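Acyl-CoA dehydrogenase family protein (Porphyromonas gingivalis, PDB 2OKU) probably acts as an FAD-dependent acyl-CoA dehydrogenase, of which this chain is the C-terminal helical domain. Local coordinates at residues A37-M41 and L99-Q103; E70-A75 and E105-D110; I15-R19 and T42-E46. All coordinates share one frame. Residue numbers count along the deposited sequence, not the author numbering.

Interaction 1: A37-M41 and L99-Q103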
loop_
_atom_site.group_PDB
_atom_site.type_symbol
_atom_site.label_atom_id
_atom_site.label_comp_id
_atom_site.label_asym_id
_atom_site.label_seq_id
_atom_site.Cartn_x
_atom_site.Cartn_y
_atom_site.Cartn_z
ATOM N N ALA A 37 10.804 -10.298 -3.906
ATOM C CA ALA A 37 10.576 -9.951 -2.484
ATOM C C ALA A 37 9.115 -10.193 -2.070
ATOM O O ALA A 37 8.842 -10.700 -0.984
ATOM C CB ALA A 37 10.957 -8.499 -2.223
ATOM N N LEU A 38 8.180 -9.837 -2.955
ATOM C CA LEU A 38 6.764 -10.064 -2.697
ATOM C C LEU A 38 6.425 -11.543 -2.626
ATOM O O LEU A 38 5.571 -11.928 -1.854
ATOM C CB LEU A 38 5.904 -9.392 -3.759
ATOM C CG LEU A 38 5.892 -7.869 -3.644
ATOM C CD1 LEU A 38 5.340 -7.271 -4.932
ATOM C CD2 LEU A 38 5.102 -7.426 -2.438
ATOM N N ALA A 39 7.085 -12.366 -3.445
ATOM C CA ALA A 39 6.910 -13.823 -3.378
ATOM C C ALA A 39 7.334 -14.343 -1.993
ATOM O O ALA A 39 6.616 -15.135 -1.382
ATOM C CB ALA A 39 7.700 -14.514 -4.501
ATOM N N ARG A 40 8.474 -13.856 -1.487
ATOM C CA ARG A 40 8.938 -14.228 -0.149
ATOM C C ARG A 40 7.943 -13.778 0.934
ATOM O O ARG A 40 7.674 -14.538 1.871
ATOM C CB ARG A 40 10.349 -13.686 0.146
ATOM C CG ARG A 40 11.444 -14.433 -0.636
ATOM C CD ARG A 40 12.880 -13.906 -0.373
ATOM N NE ARG A 40 13.214 -13.799 1.051
ATOM C CZ ARG A 40 13.738 -14.767 1.825
ATOM N NH1 ARG A 40 14.004 -15.994 1.353
ATOM N NH2 ARG A 40 13.988 -14.500 3.109
HETATM N N MSE A 41 7.411 -12.560 0.816
HETATM C CA MSE A 41 6.372 -12.081 1.774
HETATM C C MSE A 41 5.107 -12.958 1.742
HETATM O O MSE A 41 4.464 -13.185 2.779
HETATM C CB MSE A 41 5.981 -10.627 1.492
HETATM C CG MSE A 41 7.093 -9.649 1.753
HETATM SE SE MSE A 41 6.607 -7.857 1.193
HETATM C CE MSE A 41 5.270 -7.518 2.579
ATOM N N LEU A 99 7.237 -1.278 -0.034
ATOM C CA LEU A 99 7.701 -2.671 0.178
ATOM C C LEU A 99 8.442 -2.832 1.517
ATOM O O LEU A 99 8.220 -3.795 2.231
ATOM C CB LEU A 99 8.608 -3.117 -0.972
ATOM C CG LEU A 99 9.344 -4.473 -0.825
ATOM C CD1 LEU A 99 8.357 -5.592 -1.075
ATOM C CD2 LEU A 99 10.523 -4.593 -1.805
ATOM N N ARG A 100 9.294 -1.860 1.845
ATOM C CA ARG A 100 10.085 -1.888 3.080
ATOM C C ARG A 100 9.175 -1.821 4.284
ATOM O O ARG A 100 9.373 -2.534 5.250
ATOM C CB ARG A 100 11.069 -0.711 3.127
ATOM C CG ARG A 100 12.028 -0.648 1.944
ATOM C CD ARG A 100 12.618 -2.014 1.660
ATOM N NE ARG A 100 13.303 -2.089 0.381
ATOM C CZ ARG A 100 13.774 -3.219 -0.126
ATOM N NH1 ARG A 100 13.628 -4.364 0.531
ATOM N NH2 ARG A 100 14.380 -3.206 -1.298
ATOM N N TYR A 101 8.181 -0.952 4.195
ATOM C CA TYR A 101 7.156 -0.823 5.221
ATOM C C TYR A 101 6.443 -2.153 5.439
ATOM O O TYR A 101 6.345 -2.622 6.564
ATOM C CB TYR A 101 6.162 0.244 4.824
ATOM C CG TYR A 101 5.024 0.440 5.796
ATOM C CD1 TYR A 101 5.191 1.164 6.962
ATOM C CD2 TYR A 101 3.790 -0.123 5.554
ATOM C CE1 TYR A 101 4.121 1.334 7.868
ATOM C CE2 TYR A 101 2.745 0.020 6.437
ATOM C CZ TYR A 101 2.900 0.758 7.583
ATOM O OH TYR A 101 1.806 0.894 8.439
ATOM N N GLY A 102 5.984 -2.765 4.348
ATOM C CA GLY A 102 5.311 -4.044 4.423
ATOM C C GLY A 102 6.214 -5.110 5.004
ATOM O O GLY A 102 5.792 -5.910 5.819
ATOM N N GLN A 103 7.483 -5.116 4.600
ATOM C CA GLN A 103 8.434 -6.094 5.146
ATOM C C GLN A 103 8.646 -5.896 6.654
ATOM O O GLN A 103 8.641 -6.851 7.404
ATOM C CB GLN A 103 9.784 -6.004 4.426
ATOM C CG GLN A 103 9.763 -6.548 3.018
ATOM C CD GLN A 103 11.045 -6.285 2.250
ATOM O OE1 GLN A 103 11.725 -5.274 2.459
ATOM N NE2 GLN A 103 11.379 -7.193 1.352
HETATM O O HOH W 1 10.621 -10.089 1.061
#
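Two helices of an all-helical up-and-down bundle can run the same way when a third lies between them in the chain, and 37-41 and 99-103 illustrate the case: their N-to-C directions differ by 21° and their axes come no closer than 11.2 Å. The register pairs Leu-38 with Leu-99 (CA to CA 8.0 Å) and Met-41 with Gln-103 (7.2 Å). At this spacing side chains must fill the gap, and Met-41, present as selenomethionine, contributes the largest share, followed by Leu-99: its SE lies 3.7 Å from Leu-99 CD1, while its CE presses to 3.5 Å from the backbone C of Gly-102. The absence of a side chain at Gly-102 leaves room for that methyl group, since a CB there would sit only 3.1 Å from it. Leu-99 is shared further, CD2 reaching Ala-37 CB at 4.0 Å and CD1 reaching Leu-38 CD2 at 4.0 Å. Beyond this apolar patch, Tyr-101 on the far side of its helix meets Tyr-98 and Tyr-101 of the second subunit. Gln-103 closes the polar margin: its OE1 accepts from Arg-100 NH1 at 2.9 Å, and its NE2 donates to a water 3.0 Å away that in turn donates to Ala-37 O at 2.8 Å.

Interaction 2: E70-A75 and E105-D110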
loop_
_atom_site.group_PDB
_atom_site.type_symbol
_atom_site.label_atom_id
_atom_site.label_comp_id
_atom_site.label_asym_id
_atom_site.label_seq_id
_atom_site.Cartn_x
_atom_site.Cartn_y
_atom_site.Cartn_z
ATOM N N GLU A 70 -3.647 -9.040 8.642
ATOM C CA GLU A 70 -2.630 -8.039 8.366
ATOM C C GLU A 70 -1.415 -8.598 7.624
ATOM O O GLU A 70 -0.926 -7.983 6.681
ATOM C CB GLU A 70 -2.159 -7.395 9.652
ATOM C CG GLU A 70 -3.192 -6.534 10.309
ATOM C CD GLU A 70 -2.644 -5.979 11.623
ATOM O OE1 GLU A 70 -1.483 -5.439 11.606
ATOM O OE2 GLU A 70 -3.364 -6.099 12.635
HETATM N N MSE A 71 -0.950 -9.765 8.068
HETATM C CA MSE A 71 0.188 -10.435 7.469
HETATM C C MSE A 71 -0.085 -10.660 5.975
HETATM O O MSE A 71 0.770 -10.419 5.104
HETATM C CB MSE A 71 0.426 -11.767 8.195
HETATM C CG MSE A 71 1.690 -12.467 7.795
HETATM SE SE MSE A 71 3.233 -11.566 8.688
HETATM C CE MSE A 71 4.640 -12.733 7.889
ATOM N N THR A 72 -1.305 -11.089 5.673
ATOM C CA THR A 72 -1.726 -11.282 4.306
ATOM C C THR A 72 -1.847 -9.972 3.525
ATOM O O THR A 72 -1.418 -9.907 2.360
ATOM C CB THR A 72 -3.071 -12.085 4.257
ATOM O OG1 THR A 72 -2.903 -13.343 4.949
ATOM C CG2 THR A 72 -3.474 -12.340 2.806
ATOM N N ALA A 73 -2.474 -8.970 4.139
ATOM C CA ALA A 73 -2.667 -7.647 3.554
ATOM C C ALA A 73 -1.338 -7.054 3.062
ATOM O O ALA A 73 -1.252 -6.489 1.956
ATOM C CB ALA A 73 -3.349 -6.692 4.573
ATOM N N HIS A 74 -0.275 -7.185 3.855
ATOM C CA HIS A 74 1.025 -6.637 3.436
ATOM C C HIS A 74 1.486 -7.233 2.101
ATOM O O HIS A 74 1.954 -6.502 1.200
ATOM C CB HIS A 74 2.091 -6.793 4.534
ATOM C CG HIS A 74 1.792 -5.985 5.746
ATOM N ND1 HIS A 74 1.647 -4.618 5.696
ATOM C CD2 HIS A 74 1.563 -6.348 7.027
ATOM C CE1 HIS A 74 1.311 -4.176 6.897
ATOM N NE2 HIS A 74 1.290 -5.203 7.732
ATOM N N ALA A 75 1.345 -8.552 1.955
ATOM C CA ALA A 75 1.680 -9.213 0.696
ATOM C C ALA A 75 0.781 -8.810 -0.469
ATOM O O ALA A 75 1.288 -8.560 -1.558
ATOM C CB ALA A 75 1.669 -10.754 0.870
ATOM N N GLU A 105 6.575 -4.473 8.796
ATOM C CA GLU A 105 5.369 -4.813 9.519
ATOM C C GLU A 105 5.137 -6.308 9.571
ATOM O O GLU A 105 4.754 -6.815 10.623
ATOM C CB GLU A 105 4.151 -4.052 8.963
ATOM C CG GLU A 105 4.206 -2.517 9.094
ATOM C CD GLU A 105 4.424 -2.071 10.535
ATOM O OE1 GLU A 105 3.632 -2.445 11.392
ATOM O OE2 GLU A 105 5.423 -1.401 10.810
ATOM N N GLN A 106 5.443 -7.027 8.488
ATOM C CA GLN A 106 5.357 -8.475 8.485
ATOM C C GLN A 106 6.321 -9.092 9.522
ATOM O O GLN A 106 5.997 -10.061 10.185
ATOM C CB GLN A 106 5.678 -9.052 7.115
ATOM C CG GLN A 106 4.513 -9.095 6.141
ATOM C CD GLN A 106 4.720 -10.169 5.081
ATOM O OE1 GLN A 106 5.861 -10.465 4.692
ATOM N NE2 GLN A 106 3.615 -10.750 4.594
ATOM N N GLU A 107 7.506 -8.512 9.644
ATOM C CA GLU A 107 8.502 -9.031 10.562
ATOM C C GLU A 107 8.029 -8.878 12.024
ATOM O O GLU A 107 8.146 -9.794 12.814
ATOM C CB GLU A 107 9.836 -8.328 10.340
ATOM C CG GLU A 107 10.960 -8.755 11.253
ATOM C CD GLU A 107 11.204 -10.259 11.382
ATOM O OE1 GLU A 107 11.154 -10.982 10.367
ATOM O OE2 GLU A 107 11.513 -10.712 12.514
ATOM N N LYS A 108 7.452 -7.732 12.345
ATOM C CA LYS A 108 6.912 -7.476 13.688
ATOM C C LYS A 108 5.803 -8.499 14.042
ATOM O O LYS A 108 5.781 -9.088 15.132
ATOM C CB LYS A 108 6.352 -6.054 13.763
ATOM C CG LYS A 108 7.390 -4.898 13.743
ATOM C CD LYS A 108 6.594 -3.594 13.623
ATOM C CE LYS A 108 7.444 -2.399 13.446
ATOM N NZ LYS A 108 6.628 -1.153 13.362
ATOM N N ILE A 109 4.929 -8.743 13.079
ATOM C CA ILE A 109 3.840 -9.698 13.258
ATOM C C ILE A 109 4.397 -11.109 13.405
ATOM O O ILE A 109 4.056 -11.818 14.343
ATOM C CB ILE A 109 2.813 -9.681 12.109
ATOM C CG1 ILE A 109 2.111 -8.320 11.982
ATOM C CG2 ILE A 109 1.780 -10.836 12.328
ATOM C CD1 ILE A 109 1.381 -8.074 10.629
ATOM N N ASP A 110 5.250 -11.522 12.470
ATOM C CA ASP A 110 5.839 -12.869 12.510
ATOM C C ASP A 110 6.557 -13.170 13.858
ATOM O O ASP A 110 6.339 -14.209 14.458
ATOM C CB ASP A 110 6.833 -13.018 11.353
ATOM C CG ASP A 110 7.312 -14.431 11.202
ATOM O OD1 ASP A 110 6.541 -15.251 10.717
ATOM O OD2 ASP A 110 8.462 -14.701 11.573
#
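Neighbouring helices of an up-and-down bundle usually pack antiparallel, and 70-75 against 105-110 is a close example: the directions differ by 158°, the axes approach to 9.5 Å, and the CA atoms of Met-71 and Gln-106 come within 5.6 Å. The apolar part is built by Met-71, a selenomethionine, and Ile-109. Met-71 SE lies 3.9 Å from Ile-109 CB and 3.8 Å from Gln-106 CG, and its CE reaches Asp-110 CB at 4.1 Å; Ile-109 CD1 meanwhile rests 3.7 Å from Glu-70 CB. Within the pair, the His-74 ring has Glu-105 CB over one face, 3.3 Å from NE2, and Ile-109 CD1 at its edge, 4.0 Å from CD2. The ring also meets that of Tyr-98 of the second subunit, and its ND1 is hydrogen-bonded to the OH of that tyrosine, so this imidazole links the helix pair to the dimer interface. One direct hydrogen bond spans the segments: Gln-106 NE2 donates a hydrogen bond to Met-71 O at 2.9 Å, a side-chain amide tying itself to a helix carbonyl. Among charged groups, Glu-105 turns its end outward, where OE2 forms a salt bridge with Lys-108 NZ at 2.8 Å, and Asp-110 pairs with Arg-114. Around the pair, helix 32-53 brings Arg-44 and Ala-45 against Met-71, and helix 13-22 sets Ile-18 against Ala-75.

Interaction 3: I15-R19 and T42-E46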
loop_
_atom_site.group_PDB
_atom_site.type_symbol
_atom_site.label_atom_id
_atom_site.label_comp_id
_atom_site.label_asym_id
_atom_site.label_seq_id
_atom_site.Cartn_x
_atom_site.Cartn_y
_atom_site.Cartn_z
ATOM N N ILE A 15 -3.363 -15.808 -1.331
ATOM C CA ILE A 15 -2.095 -16.487 -1.621
ATOM C C ILE A 15 -2.172 -17.142 -3.008
ATOM O O ILE A 15 -1.235 -17.040 -3.816
ATOM C CB ILE A 15 -1.769 -17.540 -0.510
ATOM C CG1 ILE A 15 -1.682 -16.908 0.906
ATOM C CG2 ILE A 15 -0.477 -18.367 -0.863
ATOM C CD1 ILE A 15 -0.849 -15.703 1.016
ATOM N N ALA A 16 -3.312 -17.786 -3.296
ATOM C CA ALA A 16 -3.542 -18.434 -4.600
ATOM C C ALA A 16 -3.597 -17.386 -5.718
ATOM O O ALA A 16 -2.961 -17.570 -6.769
ATOM C CB ALA A 16 -4.823 -19.293 -4.580
ATOM N N ARG A 17 -4.297 -16.273 -5.490
ATOM C CA ARG A 17 -4.368 -15.219 -6.509
ATOM C C ARG A 17 -2.974 -14.605 -6.792
ATOM O O ARG A 17 -2.588 -14.360 -7.970
ATOM C CB ARG A 17 -5.376 -14.120 -6.147
ATOM C CG ARG A 17 -5.530 -13.150 -7.316
ATOM C CD ARG A 17 -6.701 -12.229 -7.194
ATOM N NE ARG A 17 -6.878 -11.531 -8.468
ATOM C CZ ARG A 17 -7.745 -10.548 -8.676
ATOM N NH1 ARG A 17 -8.545 -10.132 -7.706
ATOM N NH2 ARG A 17 -7.800 -9.978 -9.871
ATOM N N ILE A 18 -2.226 -14.370 -5.719
ATOM C CA ILE A 18 -0.873 -13.887 -5.839
ATOM C C ILE A 18 -0.053 -14.831 -6.725
ATOM O O ILE A 18 0.609 -14.393 -7.667
ATOM C CB ILE A 18 -0.191 -13.767 -4.455
ATOM C CG1 ILE A 18 -0.711 -12.484 -3.756
ATOM C CG2 ILE A 18 1.363 -13.788 -4.629
ATOM C CD1 ILE A 18 -0.328 -12.363 -2.288
ATOM N N ARG A 19 -0.103 -16.117 -6.433
ATOM C CA ARG A 19 0.745 -17.065 -7.137
ATOM C C ARG A 19 0.279 -17.338 -8.568
ATOM O O ARG A 19 1.099 -17.463 -9.483
ATOM C CB ARG A 19 0.850 -18.366 -6.349
ATOM C CG ARG A 19 1.661 -18.200 -5.111
ATOM C CD ARG A 19 1.506 -19.369 -4.189
ATOM N NE ARG A 19 2.354 -19.208 -3.036
ATOM C CZ ARG A 19 2.284 -19.946 -1.935
ATOM N NH1 ARG A 19 1.391 -20.919 -1.829
ATOM N NH2 ARG A 19 3.134 -19.706 -0.949
ATOM N N THR A 42 4.750 -13.441 0.554
ATOM C CA THR A 42 3.598 -14.335 0.386
ATOM C C THR A 42 3.857 -15.683 1.095
ATOM O O THR A 42 3.030 -16.144 1.886
ATOM C CB THR A 42 3.258 -14.534 -1.103
ATOM O OG1 THR A 42 3.133 -13.258 -1.736
ATOM C CG2 THR A 42 1.973 -15.339 -1.297
ATOM N N ASP A 43 5.006 -16.289 0.837
ATOM C CA ASP A 43 5.380 -17.523 1.521
ATOM C C ASP A 43 5.410 -17.316 3.050
ATOM O O ASP A 43 5.002 -18.194 3.780
ATOM C CB ASP A 43 6.753 -18.032 1.082
ATOM C CG ASP A 43 6.835 -18.400 -0.406
ATOM O OD1 ASP A 43 5.800 -18.558 -1.079
ATOM O OD2 ASP A 43 7.982 -18.515 -0.900
ATOM N N ARG A 44 5.922 -16.168 3.507
ATOM C CA ARG A 44 5.985 -15.845 4.952
ATOM C C ARG A 44 4.589 -15.773 5.574
ATOM O O ARG A 44 4.351 -16.320 6.661
ATOM C CB ARG A 44 6.704 -14.514 5.180
ATOM C CG ARG A 44 7.307 -14.320 6.544
ATOM C CD ARG A 44 8.824 -14.350 6.376
ATOM N NE ARG A 44 9.587 -14.422 7.615
ATOM C CZ ARG A 44 9.934 -13.395 8.368
ATOM N NH1 ARG A 44 9.539 -12.160 8.065
ATOM N NH2 ARG A 44 10.673 -13.624 9.458
ATOM N N ALA A 45 3.657 -15.126 4.877
ATOM C CA ALA A 45 2.259 -15.087 5.338
ATOM C C ALA A 45 1.642 -16.500 5.445
ATOM O O ALA A 45 1.064 -16.838 6.448
ATOM C CB ALA A 45 1.409 -14.193 4.400
ATOM N N GLU A 46 1.796 -17.313 4.399
ATOM C CA GLU A 46 1.287 -18.676 4.382
ATOM C C GLU A 46 1.891 -19.473 5.531
ATOM O O GLU A 46 1.188 -20.219 6.196
ATOM C CB GLU A 46 1.619 -19.352 3.042
ATOM C CG GLU A 46 1.147 -20.806 2.908
ATOM C CD GLU A 46 1.496 -21.395 1.567
ATOM O OE1 GLU A 46 2.708 -21.460 1.253
ATOM O OE2 GLU A 46 0.562 -21.756 0.829
HETATM O O HOH W 2 4.508 -17.142 -3.253
#
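A salt-bridge network rimming an apolar seam joins 15-19 to 42-46, where the short helix 13-22 lies against the long helix 32-53 of the bundle. The segments run antiparallel, at 159°, with axes 10.8 Å apart at their closest. Arg-19 is the hub of the network: its NH1 donates to Glu-46 OE2 at 2.9 Å and its NH2 to Glu-46 OE1 at 2.8 Å, a bidentate salt bridge, while NH2 also reaches Asp-43 OD1 at 2.9 Å. Both acids meet the guanidinium at its edge, and a water bridges Arg-19 NE (3.0 Å) to Asp-43 OD1 (2.9 Å). Alongside the charges, Ile-15 CD1 packs 3.7 Å from Thr-42 CG2 and 4.3 Å from Ala-45 CB. Ile-18 CG2 approaches Thr-42 OG1 at 3.4 Å, although that hydroxyl is hydrogen-bonded to Leu-38 O within its own helix. Helix 58-87 packs against the same residues: His-79 touches both Ile-18 and Thr-42, and Met-71 lies against Ala-45.

The three contacts show how one long helix can serve several partners. Helix 32-53 takes part in interactions 1 and 3 through adjoining segments, the two centres about 11 Å apart, while helix 92-115 serves interactions 1 and 2, whose centres are about 9 Å apart. Gln-106 stitches the latter pair, its NE2 lying 3.2 Å from Met-41 O in a probable hydrogen bond. Interactions 2 and 3, with centres about 12 Å apart, meet at Arg-44, whose NH2 is 2.8 Å from Glu-107 OE1 in a salt bridge, and whose CG is 3.4 Å from Met-71 CE. Interactions 1 and 2 also touch the second subunit; interaction 3 does not.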